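Local coordinates for protein phenol hydroxylase component phO (Pseudomonas stutzeri, PDB 3U52) that is probably the small phO subunit of a multicomponent phenol hydroxylase, an oxygenase complex that adds a hydroxyl group to phenol, at residues Y29-C37 with T108-Y119. Sequence-based numbering, arbitrary orientation.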
ATOM      1  N   TYR E  29       2.388  18.472  53.076  1.00 20.78           N
ATOM      2  CA  TYR E  29       1.012  18.129  52.682  1.00 20.56           C
ATOM      3  C   TYR E  29      -0.054  18.972  53.412  1.00 19.94           C
ATOM      4  O   TYR E  29      -0.110  18.979  54.641  1.00 18.01           O
ATOM      5  CB  TYR E  29       0.806  16.649  52.912  1.00 20.86           C
ATOM      6  CG  TYR E  29      -0.560  16.054  52.638  1.00 22.03           C
ATOM      7  CD1 TYR E  29      -1.022  14.984  53.414  1.00 21.97           C
ATOM      8  CD2 TYR E  29      -1.379  16.521  51.608  1.00 20.00           C
ATOM      9  CE1 TYR E  29      -2.280  14.400  53.175  1.00 22.10           C
ATOM     10  CE2 TYR E  29      -2.649  15.954  51.372  1.00 22.47           C
ATOM     11  CZ  TYR E  29      -3.089  14.905  52.145  1.00 21.88           C
ATOM     12  OH  TYR E  29      -4.331  14.338  51.915  1.00 21.19           O
ATOM     13  N   TRP E  30      -0.909  19.644  52.618  1.00 20.11           N
ATOM     14  CA  TRP E  30      -2.026  20.462  53.099  1.00 21.00           C
ATOM     15  C   TRP E  30      -3.337  19.722  52.757  1.00 20.63           C
ATOM     16  O   TRP E  30      -3.833  19.838  51.655  1.00 21.23           O
ATOM     17  CB  TRP E  30      -2.005  21.829  52.412  1.00 20.42           C
ATOM     18  CG  TRP E  30      -3.005  22.831  52.955  1.00 20.00           C
ATOM     19  CD1 TRP E  30      -3.617  22.802  54.171  1.00 20.02           C
ATOM     20  CD2 TRP E  30      -3.432  24.036  52.325  1.00 19.87           C
ATOM     21  NE1 TRP E  30      -4.416  23.906  54.328  1.00 20.51           N
ATOM     22  CE2 TRP E  30      -4.294  24.701  53.228  1.00 19.99           C
ATOM     23  CE3 TRP E  30      -3.140  24.647  51.094  1.00 20.04           C
ATOM     24  CZ2 TRP E  30      -4.888  25.949  52.935  1.00 21.25           C
ATOM     25  CZ3 TRP E  30      -3.751  25.867  50.791  1.00 21.24           C
ATOM     26  CH2 TRP E  30      -4.624  26.504  51.695  1.00 20.09           C
ATOM     27  N   PRO E  31      -3.859  18.878  53.676  1.00 21.87           N
ATOM     28  CA  PRO E  31      -5.067  18.136  53.262  1.00 21.58           C
ATOM     29  C   PRO E  31      -6.250  19.006  52.886  1.00 22.73           C
ATOM     30  O   PRO E  31      -6.384  20.109  53.394  1.00 23.20           O
ATOM     31  CB  PRO E  31      -5.392  17.282  54.498  1.00 22.60           C
ATOM     32  CG  PRO E  31      -4.093  17.156  55.225  1.00 20.88           C
ATOM     33  CD  PRO E  31      -3.381  18.450  55.005  1.00 21.09           C
ATOM     34  N   ASP E  32      -7.110  18.473  52.010  1.00 23.40           N
ATOM     35  CA  ASP E  32      -8.334  19.125  51.495  1.00 23.99           C
ATOM     36  C   ASP E  32      -8.064  20.289  50.573  1.00 22.39           C
ATOM     37  O   ASP E  32      -8.918  21.170  50.439  1.00 22.17           O
ATOM     38  CB  ASP E  32      -9.258  19.537  52.652  1.00 25.74           C
ATOM     39  CG  ASP E  32      -9.772  18.337  53.411  1.00 30.42           C
ATOM     40  OD1 ASP E  32     -10.235  17.362  52.756  1.00 34.99           O
ATOM     41  OD2 ASP E  32      -9.675  18.362  54.658  1.00 36.35           O
ATOM     42  N   HIS E  33      -6.895  20.277  49.929  1.00 19.50           N
ATOM     43  CA  HIS E  33      -6.498  21.340  49.008  1.00 20.85           C
ATOM     44  C   HIS E  33      -5.905  20.763  47.719  1.00 20.63           C
ATOM     45  O   HIS E  33      -4.767  21.084  47.325  1.00 20.01           O
ATOM     46  CB  HIS E  33      -5.599  22.365  49.710  1.00 20.92           C
ATOM     47  CG  HIS E  33      -6.344  23.120  50.770  1.00 24.11           C
ATOM     48  ND1 HIS E  33      -6.639  22.560  51.999  1.00 23.11           N
ATOM     49  CD2 HIS E  33      -7.007  24.302  50.726  1.00 24.60           C
ATOM     50  CE1 HIS E  33      -7.403  23.396  52.691  1.00 24.40           C
ATOM     51  NE2 HIS E  33      -7.628  24.465  51.946  1.00 23.69           N
ATOM     52  N   LEU E  34      -6.700  19.901  47.079  1.00 20.04           N
ATOM     53  CA  LEU E  34      -6.205  19.045  45.979  1.00 19.36           C
ATOM     54  C   LEU E  34      -6.041  19.848  44.711  1.00 19.92           C
ATOM     55  O   LEU E  34      -5.616  19.314  43.681  1.00 19.86           O
ATOM     56  CB  LEU E  34      -7.105  17.807  45.763  1.00 19.44           C
ATOM     57  CG  LEU E  34      -7.022  16.812  46.938  1.00 16.79           C
ATOM     58  CD1 LEU E  34      -8.165  15.847  46.871  1.00 18.49           C
ATOM     59  CD2 LEU E  34      -5.669  16.159  46.899  1.00 20.11           C
ATOM     60  N   LEU E  35      -6.338  21.154  44.777  1.00 19.87           N
ATOM     61  CA  LEU E  35      -5.891  22.059  43.726  1.00 19.72           C
ATOM     62  C   LEU E  35      -4.409  21.810  43.373  1.00 20.84           C
ATOM     63  O   LEU E  35      -4.020  21.865  42.174  1.00 20.14           O
ATOM     64  CB  LEU E  35      -6.162  23.545  44.085  1.00 19.24           C
ATOM     65  CG  LEU E  35      -5.627  24.669  43.155  1.00 20.02           C
ATOM     66  CD1 LEU E  35      -6.238  24.755  41.749  1.00 18.69           C
ATOM     67  CD2 LEU E  35      -5.700  26.065  43.808  1.00 23.81           C
ATOM     68  N   PHE E  36      -3.591  21.569  44.403  1.00 19.43           N
ATOM     69  CA  PHE E  36      -2.198  21.179  44.223  1.00 20.78           C
ATOM     70  C   PHE E  36      -2.309  19.665  44.272  1.00 21.10           C
ATOM     71  O   PHE E  36      -2.674  19.087  45.309  1.00 20.95           O
ATOM     72  CB  PHE E  36      -1.353  21.699  45.394  1.00 19.67           C
ATOM     73  CG  PHE E  36      -1.506  23.140  45.599  1.00 23.46           C
ATOM     74  CD1 PHE E  36      -2.204  23.625  46.704  1.00 19.59           C
ATOM     75  CD2 PHE E  36      -0.999  24.047  44.644  1.00 20.66           C
ATOM     76  CE1 PHE E  36      -2.394  24.994  46.867  1.00 22.38           C
ATOM     77  CE2 PHE E  36      -1.201  25.420  44.802  1.00 24.86           C
ATOM     78  CZ  PHE E  36      -1.896  25.889  45.930  1.00 24.23           C
ATOM     79  N   CYS E  37      -2.034  19.010  43.161  1.00 20.78           N
ATOM     80  CA  CYS E  37      -2.297  17.582  43.056  1.00 20.92           C
ATOM     81  C   CYS E  37      -1.542  16.697  44.038  1.00 21.46           C
ATOM     82  O   CYS E  37      -2.058  15.644  44.412  1.00 21.67           O
ATOM     83  CB  CYS E  37      -1.988  17.119  41.645  1.00 21.68           C
ATOM     84  SG  CYS E  37      -0.218  17.252  41.239  1.00 25.90           S
ATOM     85  N   THR E 108      -5.709  22.887  58.498  1.00 28.95           N
ATOM     86  CA  THR E 108      -6.232  24.207  58.827  1.00 28.98           C
ATOM     87  C   THR E 108      -7.755  24.131  59.051  1.00 30.01           C
ATOM     88  O   THR E 108      -8.535  24.261  58.117  1.00 29.04           O
ATOM     89  CB  THR E 108      -5.943  25.230  57.680  1.00 29.12           C
ATOM     90  OG1 THR E 108      -6.428  24.708  56.429  1.00 27.39           O
ATOM     91  CG2 THR E 108      -4.408  25.531  57.555  1.00 28.20           C
ATOM     92  N   PRO E 109      -8.187  23.911  60.302  1.00 31.55           N
ATOM     93  CA  PRO E 109      -9.635  23.874  60.640  1.00 32.09           C
ATOM     94  C   PRO E 109     -10.410  25.015  60.011  1.00 31.76           C
ATOM     95  O   PRO E 109      -9.983  26.167  60.046  1.00 31.78           O
ATOM     96  CB  PRO E 109      -9.626  24.049  62.160  1.00 32.72           C
ATOM     97  CG  PRO E 109      -8.315  23.326  62.555  1.00 33.64           C
ATOM     98  CD  PRO E 109      -7.332  23.654  61.481  1.00 31.59           C
ATOM     99  N   GLY E 110     -11.526  24.708  59.395  1.00 31.86           N
ATOM    100  CA  GLY E 110     -12.345  25.779  58.831  1.00 31.58           C
ATOM    101  C   GLY E 110     -12.004  26.106  57.393  1.00 32.15           C
ATOM    102  O   GLY E 110     -12.771  26.808  56.698  1.00 32.35           O
ATOM    103  N   LEU E 111     -10.860  25.610  56.927  1.00 31.16           N
ATOM    104  CA  LEU E 111     -10.488  25.821  55.531  1.00 31.02           C
ATOM    105  C   LEU E 111     -10.331  24.432  54.940  1.00 30.52           C
ATOM    106  O   LEU E 111      -9.294  23.790  55.106  1.00 30.08           O
ATOM    107  CB  LEU E 111      -9.213  26.660  55.411  1.00 30.42           C
ATOM    108  CG  LEU E 111      -9.256  28.043  56.077  1.00 31.28           C
ATOM    109  CD1 LEU E 111      -7.931  28.687  55.980  1.00 31.04           C
ATOM    110  CD2 LEU E 111     -10.346  28.951  55.510  1.00 31.28           C
ATOM    111  N   LYS E 112     -11.396  23.962  54.290  1.00 30.35           N
ATOM    112  CA  LYS E 112     -11.466  22.585  53.863  1.00 30.21           C
ATOM    113  C   LYS E 112     -11.596  22.474  52.347  1.00 29.43           C
ATOM    114  O   LYS E 112     -12.018  21.470  51.831  1.00 29.19           O
ATOM    115  CB  LYS E 112     -12.624  21.884  54.546  1.00 31.12           C
ATOM    116  CG  LYS E 112     -13.946  22.495  54.180  1.00 32.88           C
ATOM    117  CD  LYS E 112     -15.119  21.698  54.732  1.00 38.08           C
ATOM    118  CE  LYS E 112     -16.353  22.563  54.776  1.00 39.24           C
ATOM    119  NZ  LYS E 112     -16.709  23.045  53.420  1.00 41.49           N
ATOM    120  N   GLY E 113     -11.251  23.513  51.630  1.00 29.43           N
ATOM    121  CA  GLY E 113     -11.188  23.380  50.201  1.00 29.78           C
ATOM    122  C   GLY E 113     -12.531  23.744  49.583  1.00 30.50           C
ATOM    123  O   GLY E 113     -13.513  24.086  50.282  1.00 29.83           O
ATOM    124  N   MET E 114     -12.553  23.722  48.270  1.00 29.45           N
ATOM    125  CA  MET E 114     -13.709  24.163  47.540  1.00 31.42           C
ATOM    126  C   MET E 114     -14.671  23.028  47.287  1.00 30.76           C
ATOM    127  O   MET E 114     -14.276  21.853  47.157  1.00 29.99           O
ATOM    128  CB  MET E 114     -13.303  24.808  46.212  1.00 31.72           C
ATOM    129  CG  MET E 114     -12.392  26.034  46.371  1.00 34.49           C
ATOM    130  SD  MET E 114     -11.714  26.438  44.747  1.00 42.57           S
ATOM    131  CE  MET E 114     -13.117  27.455  44.237  1.00 44.94           C
ATOM    132  N   ALA E 115     -15.950  23.417  47.285  1.00 31.43           N
ATOM    133  CA  ALA E 115     -17.047  22.689  46.686  1.00 31.13           C
ATOM    134  C   ALA E 115     -17.385  21.359  47.362  1.00 31.38           C
ATOM    135  O   ALA E 115     -17.891  20.439  46.715  1.00 32.01           O
ATOM    136  CB  ALA E 115     -16.768  22.496  45.162  1.00 31.12           C
ATOM    137  N   ASN E 116     -17.106  21.241  48.653  1.00 30.56           N
ATOM    138  CA  ASN E 116     -17.252  19.965  49.330  1.00 31.78           C
ATOM    139  C   ASN E 116     -16.474  18.809  48.682  1.00 30.65           C
ATOM    140  O   ASN E 116     -16.846  17.630  48.823  1.00 30.99           O
ATOM    141  CB  ASN E 116     -18.747  19.616  49.494  1.00 33.55           C
ATOM    142  CG  ASN E 116     -19.385  20.389  50.620  1.00 38.11           C
ATOM    143  OD1 ASN E 116     -20.151  21.342  50.398  1.00 45.53           O
ATOM    144  ND2 ASN E 116     -19.035  20.020  51.848  1.00 42.70           N
ATOM    145  N   ALA E 117     -15.406  19.158  47.968  1.00 27.72           N
ATOM    146  CA  ALA E 117     -14.633  18.211  47.166  1.00 25.66           C
ATOM    147  C   ALA E 117     -13.140  18.210  47.567  1.00 24.59           C
ATOM    148  O   ALA E 117     -12.320  17.577  46.899  1.00 25.50           O
ATOM    149  CB  ALA E 117     -14.809  18.531  45.651  1.00 25.54           C
ATOM    150  N   GLY E 118     -12.795  18.929  48.643  1.00 22.75           N
ATOM    151  CA  GLY E 118     -11.407  18.995  49.194  1.00 21.85           C
ATOM    152  C   GLY E 118     -10.398  19.529  48.173  1.00 22.26           C
ATOM    153  O   GLY E 118      -9.248  19.089  48.135  1.00 21.08           O
ATOM    154  N   TYR E 119     -10.860  20.457  47.338  1.00 21.43           N
ATOM    155  CA  TYR E 119     -10.106  20.957  46.219  1.00 23.13           C
ATOM    156  C   TYR E 119      -9.510  22.320  46.565  1.00 24.16           C
ATOM    157  O   TYR E 119     -10.206  23.271  47.035  1.00 24.19           O
ATOM    158  CB  TYR E 119     -10.979  21.045  44.982  1.00 22.35           C
ATOM    159  CG  TYR E 119     -10.210  21.329  43.714  1.00 23.69           C
ATOM    160  CD1 TYR E 119     -10.453  22.516  42.986  1.00 20.42           C
ATOM    161  CD2 TYR E 119      -9.239  20.416  43.235  1.00 22.80           C
ATOM    162  CE1 TYR E 119      -9.747  22.786  41.780  1.00 22.67           C
ATOM    163  CE2 TYR E 119      -8.500  20.692  42.015  1.00 22.71           C
ATOM    164  CZ  TYR E 119      -8.779  21.887  41.313  1.00 22.79           C
ATOM    165  OH  TYR E 119      -8.098  22.156  40.117  1.00 25.45           O
ATOM    166  OXT TYR E 119      -8.256  22.454  46.430  1.00 24.48           O
TER
HETATM  167  O   HOH W   1      -6.503  21.191  55.970  1.00 25.22           O
HETATM  168  O   HOH W   2      -5.785  21.020  40.166  1.00 25.28           O
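Leu34 and Leu35 receive the C-terminal end through two hydrogen bonds: Leu34 N donates to the peptide Gly118 O at 2.9 Å, and Leu35 N to Tyr119 OXT of the terminal carboxylate at 2.8 Å. Type II turns at Trp30-His33 and Thr108-Leu111 shape the two loops. Gly113 CA rests 3.2 Å from Asp32 O, where a side chain would clash. Tyr119 CG, anti to the backbone N (chi1 -170°), swings the ring face over Leu35, whose CA is 3.8 Å from the centroid. Leu35 CD1 reaches the hydroxyl end, and a water joins Tyr119 OH to Leu35 O. Replacing Tyr119 by alanine is likely to uncover Leu35 CA and CD1 and leave the water without its phenol partner. Trp30 NE1 points in its ring plane to Thr108 OG1, 3.0 Å away, nearly straight at 167°. The His33 ring lies over one face of the indole. His33 ND1 donates to Pro31 O, and CE1 meets Leu111 O near the ring plane at 3.1 Å. Asp67 OD2 is hydrogen-bonded to His33 NE2 and Gly113 N, and His65 NE2 to carboxylate Tyr119 O. The C-terminal tail packs against the loop joining strands 24-29 and 40-44, beyond strand 102-107, with another protein chain alongside.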